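PDB 2X12: fimbriae-associated protein FAP1 from Streptococcus parasanguinis, which is a serine-rich fimbrial protein that probably mediates pH-modulated adhesion and biofilm formation, represented here by its beta domain. Local coordinates for residues 214-220 against 252-258; 243-247 against 299-303. One frame throughout, in Å; residues are numbered along the deposited sequence.

Both contacts lie on the same side of the chain's centre and meet each other. Interaction 1 is the more buried. It pairs two neighbouring sheet strands, mostly through backbone hydrogen bonds. Interaction 2 is nearer the surface. It packs two loops through aromatic and aliphatic side chains. The two share elements: 243-247 leads out of the strand that flanks 254-258, and the loop after it leads back into strand 254-263 at 252-254. The segment 299-303 follows the strand on the other flank of 214-220. Two polar links tie the contacts together. G253 O accepts from Y302 OH, and E255 OE1 accepts from the backbone N of E303.

Interaction 1: 214-220 against 252-258; sequences YTGIYID and KGIEYVS
Strands 214-220 and 254-258 run antiparallel, with axes 4.5 Å apart at closest approach and 159° between their directions. I217-Y256 and I219-I254 are hydrogen-bonded pairs, with CA-CA distances of 5.3 and 5.6 Å. G216-V257 and Y218-E255 are non-hydrogen-bonded pairs, with G216 CA 4.1 Å from V257 CA and Y218 CA 4.0 Å from E255 CA. I217 N donates to Y256 O, and Y256 N to I217 O, both at 2.9 Å. I219 N donates to I254 O at 3.0 Å, and I254 N to I219 O at 3.1 Å. S258 N donates to T215 O at 2.9 Å, but T215 N is answered by S258 OG at 3.3 Å. The p rotamer of S258 puts OG there, and OG also bonds to G260 O. E255 (chi1 t) has OE2 3.1 Å from Y218 N at a poor angle, not a hydrogen bond; its OE1 accepts from E303 N. The Y218 backbone is hydrogen-bonded to L291 of strand 287-295, as G216 is to A293 and D220 to K289; E255 pairs with V243. D220 OD1 accepts from S222 N. Y218 (chi1 t) has OH 2.9 Å from K252 O, and its ring meets Y302 edge-to-face. G253 has positive phi (87/155); a CB would jam against K252 O and clash with D220 CB. I217 CG2 packs on Y256 CB at 3.7 Å. This antiparallel ladder is regular from 216 to 219 and modified at its S258 end. Strand 287-295 flanks 212-220, and 240-243 flanks 254-263. The face with I217, I219 and Y256 packs against the second sheet.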
ATOM      1  N   TYR A 214      -9.956  11.343   4.767  1.00 26.85           N
ATOM      2  CA  TYR A 214      -8.936  11.340   3.755  1.00 27.35           C
ATOM      3  C   TYR A 214      -8.336   9.949   3.616  1.00 27.24           C
ATOM      4  O   TYR A 214      -8.135   9.255   4.617  1.00 27.28           O
ATOM      5  CB  TYR A 214      -7.821  12.280   4.135  1.00 26.07           C
ATOM      6  CG  TYR A 214      -8.102  13.703   3.837  1.00 27.44           C
ATOM      7  CD1 TYR A 214      -8.499  14.542   4.827  1.00 29.10           C
ATOM      8  CD2 TYR A 214      -7.951  14.222   2.574  1.00 30.20           C
ATOM      9  CE1 TYR A 214      -8.765  15.877   4.588  1.00 31.43           C
ATOM     10  CE2 TYR A 214      -8.212  15.578   2.310  1.00 32.80           C
ATOM     11  CZ  TYR A 214      -8.621  16.394   3.354  1.00 31.95           C
ATOM     12  OH  TYR A 214      -8.922  17.714   3.258  1.00 31.24           O
ATOM     13  N   THR A 215      -7.981   9.560   2.401  1.00 27.64           N
ATOM     14  CA  THR A 215      -7.271   8.316   2.215  1.00 27.10           C
ATOM     15  C   THR A 215      -5.869   8.601   1.706  1.00 26.68           C
ATOM     16  O   THR A 215      -5.631   9.628   1.059  1.00 28.06           O
ATOM     17  CB  THR A 215      -8.074   7.437   1.282  1.00 28.94           C
ATOM     18  OG1 THR A 215      -9.380   7.219   1.891  1.00 32.66           O
ATOM     19  CG2 THR A 215      -7.348   6.133   0.995  1.00 25.51           C
ATOM     20  N   GLY A 216      -4.926   7.734   2.027  1.00 25.22           N
ATOM     21  CA  GLY A 216      -3.581   7.945   1.576  1.00 25.26           C
ATOM     22  C   GLY A 216      -2.889   6.639   1.309  1.00 25.39           C
ATOM     23  O   GLY A 216      -3.268   5.617   1.907  1.00 25.82           O
ATOM     24  N   ILE A 217      -1.849   6.680   0.456  1.00 25.31           N
ATOM     25  CA  ILE A 217      -1.037   5.507   0.122  1.00 24.68           C
ATOM     26  C   ILE A 217       0.395   5.899   0.301  1.00 24.72           C
ATOM     27  O   ILE A 217       0.839   6.869  -0.263  1.00 25.46           O
ATOM     28  CB  ILE A 217      -1.302   5.103  -1.311  1.00 25.82           C
ATOM     29  CG1 ILE A 217      -0.592   3.798  -1.679  1.00 25.90           C
ATOM     30  CG2 ILE A 217      -0.932   6.224  -2.233  1.00 25.06           C
ATOM     31  CD1 ILE A 217      -1.032   2.620  -0.861  1.00 25.39           C
ATOM     32  N   TYR A 218       1.108   5.198   1.157  1.00 24.67           N
ATOM     33  CA  TYR A 218       2.534   5.461   1.312  1.00 24.93           C
ATOM     34  C   TYR A 218       3.193   4.483   0.383  1.00 25.81           C
ATOM     35  O   TYR A 218       2.855   3.320   0.415  1.00 25.75           O
ATOM     36  CB  TYR A 218       2.976   5.168   2.721  1.00 24.25           C
ATOM     37  CG  TYR A 218       4.463   5.036   2.888  1.00 26.06           C
ATOM     38  CD1 TYR A 218       5.264   6.116   3.181  1.00 28.42           C
ATOM     39  CD2 TYR A 218       5.077   3.816   2.784  1.00 28.01           C
ATOM     40  CE1 TYR A 218       6.657   5.971   3.357  1.00 28.77           C
ATOM     41  CE2 TYR A 218       6.432   3.667   2.958  1.00 28.41           C
ATOM     42  CZ  TYR A 218       7.226   4.737   3.237  1.00 28.68           C
ATOM     43  OH  TYR A 218       8.588   4.516   3.386  1.00 29.46           O
ATOM     44  N   ILE A 219       4.138   4.943  -0.417  1.00 26.44           N
ATOM     45  CA  ILE A 219       4.812   4.095  -1.361  1.00 27.52           C
ATOM     46  C   ILE A 219       6.294   4.377  -1.361  1.00 29.45           C
ATOM     47  O   ILE A 219       6.710   5.543  -1.481  1.00 30.59           O
ATOM     48  CB  ILE A 219       4.393   4.414  -2.780  1.00 28.35           C
ATOM     49  CG1 ILE A 219       2.879   4.426  -2.930  1.00 27.39           C
ATOM     50  CG2 ILE A 219       5.063   3.443  -3.770  1.00 27.60           C
ATOM     51  CD1 ILE A 219       2.434   4.540  -4.430  1.00 29.03           C
ATOM     52  N   ASP A 220       7.102   3.325  -1.306  1.00 30.64           N
ATOM     53  CA  ASP A 220       8.561   3.482  -1.243  1.00 32.21           C
ATOM     54  C   ASP A 220       9.167   2.606  -2.338  1.00 33.62           C
ATOM     55  O   ASP A 220       8.978   1.380  -2.348  1.00 34.04           O
ATOM     56  CB  ASP A 220       9.038   3.061   0.149  1.00 32.31           C
ATOM     57  CG  ASP A 220      10.556   3.082   0.324  1.00 35.79           C
ATOM     58  OD1 ASP A 220      11.332   3.363  -0.602  1.00 40.20           O
ATOM     59  OD2 ASP A 220      11.002   2.794   1.442  1.00 39.28           O
ATOM     60  N   LYS A 252      12.597   6.687   3.315  1.00 36.65           N
ATOM     61  CA  LYS A 252      12.570   7.452   2.063  1.00 38.10           C
ATOM     62  C   LYS A 252      11.188   7.165   1.547  1.00 36.04           C
ATOM     63  O   LYS A 252      10.434   6.447   2.206  1.00 36.30           O
ATOM     64  CB  LYS A 252      13.710   6.978   1.144  1.00 40.52           C
ATOM     65  CG  LYS A 252      15.086   7.424   1.713  1.00 44.63           C
ATOM     66  CD  LYS A 252      16.258   6.555   1.302  1.00 49.67           C
ATOM     67  CE  LYS A 252      17.409   6.762   2.304  1.00 54.49           C
ATOM     68  NZ  LYS A 252      18.747   6.483   1.688  1.00 57.70           N
ATOM     69  N   GLY A 253      10.733   7.699   0.445  1.00 35.22           N
ATOM     70  CA  GLY A 253       9.330   7.287   0.154  1.00 33.07           C
ATOM     71  C   GLY A 253       8.272   8.138   0.799  1.00 30.66           C
ATOM     72  O   GLY A 253       8.533   8.795   1.786  1.00 30.87           O
ATOM     73  N   ILE A 254       7.092   8.156   0.182  1.00 29.72           N
ATOM     74  CA  ILE A 254       6.155   9.313   0.242  1.00 29.26           C
ATOM     75  C   ILE A 254       4.674   8.951   0.398  1.00 27.80           C
ATOM     76  O   ILE A 254       4.177   7.962  -0.161  1.00 26.44           O
ATOM     77  CB  ILE A 254       6.241  10.121  -1.062  1.00 31.24           C
ATOM     78  CG1 ILE A 254       7.710  10.397  -1.424  1.00 33.54           C
ATOM     79  CG2 ILE A 254       5.449  11.392  -0.959  1.00 30.13           C
ATOM     80  CD1 ILE A 254       7.932  11.536  -2.440  1.00 36.01           C
ATOM     81  N   GLU A 255       3.951   9.751   1.174  1.00 27.78           N
ATOM     82  CA  GLU A 255       2.513   9.488   1.324  1.00 27.26           C
ATOM     83  C   GLU A 255       1.848  10.344   0.251  1.00 27.59           C
ATOM     84  O   GLU A 255       2.068  11.535   0.177  1.00 28.07           O
ATOM     85  CB  GLU A 255       1.945   9.766   2.753  1.00 26.27           C
ATOM     86  CG  GLU A 255       0.555   9.037   3.046  1.00 27.08           C
ATOM     87  CD  GLU A 255       0.709   7.703   3.786  1.00 30.60           C
ATOM     88  OE1 GLU A 255       1.670   7.710   4.608  1.00 32.69           O
ATOM     89  OE2 GLU A 255      -0.067   6.671   3.589  1.00 31.44           O
ATOM     90  N   TYR A 256       1.072   9.700  -0.602  1.00 27.28           N
ATOM     91  CA  TYR A 256       0.240  10.393  -1.549  1.00 28.31           C
ATOM     92  C   TYR A 256      -1.154  10.422  -0.941  1.00 27.96           C
ATOM     93  O   TYR A 256      -1.733   9.376  -0.648  1.00 27.17           O
ATOM     94  CB  TYR A 256       0.289   9.634  -2.856  1.00 29.10           C
ATOM     95  CG  TYR A 256       1.695   9.541  -3.366  1.00 29.61           C
ATOM     96  CD1 TYR A 256       2.214  10.515  -4.203  1.00 30.81           C
ATOM     97  CD2 TYR A 256       2.534   8.556  -2.940  1.00 30.98           C
ATOM     98  CE1 TYR A 256       3.500  10.491  -4.627  1.00 31.49           C
ATOM     99  CE2 TYR A 256       3.860   8.520  -3.373  1.00 32.81           C
ATOM    100  CZ  TYR A 256       4.316   9.512  -4.229  1.00 32.63           C
ATOM    101  OH  TYR A 256       5.589   9.532  -4.718  1.00 35.09           O
ATOM    102  N   VAL A 257      -1.651  11.614  -0.655  1.00 28.61           N
ATOM    103  CA  VAL A 257      -2.902  11.731   0.083  1.00 28.62           C
ATOM    104  C   VAL A 257      -3.954  12.309  -0.832  1.00 30.26           C
ATOM    105  O   VAL A 257      -3.627  13.075  -1.726  1.00 32.02           O
ATOM    106  CB  VAL A 257      -2.750  12.629   1.277  1.00 28.35           C
ATOM    107  CG1 VAL A 257      -4.088  12.892   1.872  1.00 28.80           C
ATOM    108  CG2 VAL A 257      -1.862  11.972   2.268  1.00 26.94           C
ATOM    109  N   SER A 258      -5.212  11.941  -0.638  1.00 30.09           N
ATOM    110  CA  SER A 258      -6.240  12.429  -1.549  1.00 32.42           C
ATOM    111  C   SER A 258      -6.448  13.943  -1.408  1.00 34.48           C
ATOM    112  O   SER A 258      -6.284  14.537  -0.308  1.00 33.66           O
ATOM    113  CB  SER A 258      -7.562  11.725  -1.311  1.00 32.67           C
ATOM    114  OG  SER A 258      -7.928  11.820   0.026  1.00 30.10           O
TER

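Interaction 2: 243-247 against 299-303; sequences VTNFY and PHFYE
This is a loop-to-loop contact near the surface, built on aromatic rings. Segment 243-247 leaves strand 240-243. The other segment, 299-303, is loop between strands 287-295 and 307-311. Their end-to-end directions differ by 49°. The nearest CA atoms are those of N245 and Y302, 6.4 Å apart. H300, F301 and Y302 are extended, while 245-247 turns. N245 OD1 accepts from Y247 N at 2.8 Å, an Asx turn. Y302, with chi1 t and chi2 87°, lays its ring under this turn. N245 CA sits over the ring face in a CH-pi contact, 3.6 Å from the centroid of the Y302 ring. N245 CB comes within 3.3 Å of Y302 CZ. F246, with chi1 p, makes an offset stack with H300: the ring centroids are 4.9 Å apart and the planes 25° apart. F246 CE1 also meets Y302 CB at 3.8 Å. V243 CG1 makes an off-centre CH-pi contact with H300, 4.3 Å from the centroid of the H300 ring, and lies 3.6 Å from F301 O. Y247, with chi1 m, brings CE2 to 3.4 Å from Y302 O. No donor of one segment is bonded to an acceptor of the other. Ring faces, CH groups and shape hold the join, while Y302 OH (to G253 O), Y247 OH (to D325 OD1) and N245 ND2 (to N249 OD1 and S251 O) are anchored in the surrounding loops.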
ATOM      1  N   VAL A 243       2.885  14.019   0.694  1.00 29.98           N
ATOM      2  CA  VAL A 243       3.427  14.422   1.964  1.00 29.86           C
ATOM      3  C   VAL A 243       4.709  13.683   2.113  1.00 29.87           C
ATOM      4  O   VAL A 243       4.707  12.496   1.939  1.00 28.42           O
ATOM      5  CB  VAL A 243       2.533  14.025   3.108  1.00 28.09           C
ATOM      6  CG1 VAL A 243       3.221  14.281   4.391  1.00 27.89           C
ATOM      7  CG2 VAL A 243       1.221  14.805   3.059  1.00 28.86           C
ATOM      8  N   THR A 244       5.780  14.417   2.408  1.00 32.53           N
ATOM      9  CA  THR A 244       7.132  13.889   2.555  1.00 33.72           C
ATOM     10  C   THR A 244       7.477  13.780   4.015  1.00 34.42           C
ATOM     11  O   THR A 244       6.941  14.484   4.851  1.00 34.47           O
ATOM     12  CB  THR A 244       8.214  14.780   1.900  1.00 36.35           C
ATOM     13  OG1 THR A 244       8.450  15.954   2.681  1.00 35.81           O
ATOM     14  CG2 THR A 244       7.815  15.170   0.511  1.00 36.43           C
ATOM     15  N   ASN A 245       8.408  12.890   4.302  1.00 35.88           N
ATOM     16  CA  ASN A 245       8.705  12.478   5.678  1.00 36.07           C
ATOM     17  C   ASN A 245       9.096  13.641   6.587  1.00 37.36           C
ATOM     18  O   ASN A 245      10.137  14.298   6.379  1.00 39.01           O
ATOM     19  CB  ASN A 245       9.849  11.445   5.650  1.00 37.43           C
ATOM     20  CG  ASN A 245      10.079  10.792   6.980  1.00 38.09           C
ATOM     21  OD1 ASN A 245       9.666  11.298   8.026  1.00 41.25           O
ATOM     22  ND2 ASN A 245      10.755   9.670   6.952  1.00 39.38           N
ATOM     23  N   PHE A 246       8.277  13.851   7.613  1.00 35.83           N
ATOM     24  CA  PHE A 246       8.514  14.928   8.571  1.00 37.81           C
ATOM     25  C   PHE A 246       8.779  14.417   9.986  1.00 37.38           C
ATOM     26  O   PHE A 246       8.777  15.182  10.938  1.00 38.21           O
ATOM     27  CB  PHE A 246       7.347  15.927   8.557  1.00 37.75           C
ATOM     28  CG  PHE A 246       6.044  15.349   9.026  1.00 35.98           C
ATOM     29  CD1 PHE A 246       5.182  14.735   8.131  1.00 35.56           C
ATOM     30  CD2 PHE A 246       5.676  15.424  10.337  1.00 37.89           C
ATOM     31  CE1 PHE A 246       3.974  14.174   8.538  1.00 34.64           C
ATOM     32  CE2 PHE A 246       4.457  14.872  10.753  1.00 38.51           C
ATOM     33  CZ  PHE A 246       3.609  14.225   9.837  1.00 35.38           C
ATOM     34  N   TYR A 247       9.055  13.130  10.106  1.00 36.19           N
ATOM     35  CA  TYR A 247       9.494  12.567  11.371  1.00 36.77           C
ATOM     36  C   TYR A 247      11.004  12.372  11.477  1.00 38.98           C
ATOM     37  O   TYR A 247      11.498  12.030  12.541  1.00 39.08           O
ATOM     38  CB  TYR A 247       8.833  11.213  11.582  1.00 35.32           C
ATOM     39  CG  TYR A 247       7.328  11.239  11.731  1.00 34.29           C
ATOM     40  CD1 TYR A 247       6.727  11.700  12.878  1.00 36.21           C
ATOM     41  CD2 TYR A 247       6.509  10.760  10.728  1.00 34.94           C
ATOM     42  CE1 TYR A 247       5.335  11.705  13.009  1.00 37.22           C
ATOM     43  CE2 TYR A 247       5.123  10.773  10.849  1.00 34.29           C
ATOM     44  CZ  TYR A 247       4.552  11.235  11.982  1.00 35.23           C
ATOM     45  OH  TYR A 247       3.201  11.226  12.066  1.00 35.68           O
ATOM     46  N   PRO A 299      -5.431  15.975   6.640  1.00 35.96           N
ATOM     47  CA  PRO A 299      -4.787  15.538   5.371  1.00 35.36           C
ATOM     48  C   PRO A 299      -3.266  15.471   5.376  1.00 34.85           C
ATOM     49  O   PRO A 299      -2.671  15.147   4.332  1.00 35.28           O
ATOM     50  CB  PRO A 299      -5.198  16.629   4.397  1.00 37.84           C
ATOM     51  CG  PRO A 299      -5.274  17.844   5.234  1.00 39.84           C
ATOM     52  CD  PRO A 299      -5.799  17.400   6.581  1.00 38.53           C
ATOM     53  N   HIS A 300      -2.643  15.793   6.506  1.00 34.73           N
ATOM     54  CA  HIS A 300      -1.211  15.812   6.588  1.00 35.41           C
ATOM     55  C   HIS A 300      -0.732  14.658   7.434  1.00 33.51           C
ATOM     56  O   HIS A 300      -0.615  14.757   8.648  1.00 33.64           O
ATOM     57  CB  HIS A 300      -0.741  17.114   7.182  1.00 38.05           C
ATOM     58  CG  HIS A 300       0.719  17.361   6.998  1.00 41.17           C
ATOM     59  ND1 HIS A 300       1.289  17.604   5.762  1.00 43.15           N
ATOM     60  CD2 HIS A 300       1.729  17.411   7.901  1.00 43.23           C
ATOM     61  CE1 HIS A 300       2.586  17.810   5.922  1.00 46.19           C
ATOM     62  NE2 HIS A 300       2.882  17.685   7.204  1.00 45.92           N
ATOM     63  N   PHE A 301      -0.424  13.552   6.781  1.00 32.05           N
ATOM     64  CA  PHE A 301       0.041  12.394   7.522  1.00 30.83           C
ATOM     65  C   PHE A 301       1.061  11.558   6.777  1.00 29.77           C
ATOM     66  O   PHE A 301       1.078  11.574   5.566  1.00 29.85           O
ATOM     67  CB  PHE A 301      -1.145  11.537   7.933  1.00 29.74           C
ATOM     68  CG  PHE A 301      -1.964  11.046   6.799  1.00 28.37           C
ATOM     69  CD1 PHE A 301      -2.967  11.828   6.277  1.00 30.32           C
ATOM     70  CD2 PHE A 301      -1.761   9.812   6.291  1.00 27.08           C
ATOM     71  CE1 PHE A 301      -3.744  11.386   5.245  1.00 30.04           C
ATOM     72  CE2 PHE A 301      -2.535   9.356   5.261  1.00 28.94           C
ATOM     73  CZ  PHE A 301      -3.544  10.140   4.743  1.00 29.56           C
ATOM     74  N   TYR A 302       1.898  10.838   7.523  1.00 29.20           N
ATOM     75  CA  TYR A 302       2.933  10.021   6.909  1.00 29.14           C
ATOM     76  C   TYR A 302       2.943   8.739   7.678  1.00 28.48           C
ATOM     77  O   TYR A 302       3.454   8.698   8.774  1.00 30.30           O
ATOM     78  CB  TYR A 302       4.271  10.734   6.982  1.00 30.55           C
ATOM     79  CG  TYR A 302       5.427  10.154   6.190  1.00 31.35           C
ATOM     80  CD1 TYR A 302       5.647  10.494   4.882  1.00 31.83           C
ATOM     81  CD2 TYR A 302       6.353   9.348   6.780  1.00 33.11           C
ATOM     82  CE1 TYR A 302       6.706   9.986   4.177  1.00 32.62           C
ATOM     83  CE2 TYR A 302       7.443   8.851   6.071  1.00 33.68           C
ATOM     84  CZ  TYR A 302       7.606   9.172   4.783  1.00 33.33           C
ATOM     85  OH  TYR A 302       8.713   8.692   4.121  1.00 34.73           O
ATOM     86  N   GLU A 303       2.294   7.723   7.131  1.00 27.49           N
ATOM     87  CA  GLU A 303       2.213   6.408   7.745  1.00 27.20           C
ATOM     88  C   GLU A 303       2.963   5.484   6.819  1.00 27.05           C
ATOM     89  O   GLU A 303       2.403   4.903   5.879  1.00 25.33           O
ATOM     90  CB  GLU A 303       0.758   6.012   7.901  1.00 26.50           C
ATOM     91  CG  GLU A 303      -0.035   6.992   8.767  1.00 28.20           C
ATOM     92  CD  GLU A 303       0.483   7.090  10.226  1.00 32.20           C
ATOM     93  OE1 GLU A 303       1.248   6.159  10.639  1.00 34.87           O
ATOM     94  OE2 GLU A 303       0.136   8.106  10.921  1.00 32.73           O
TER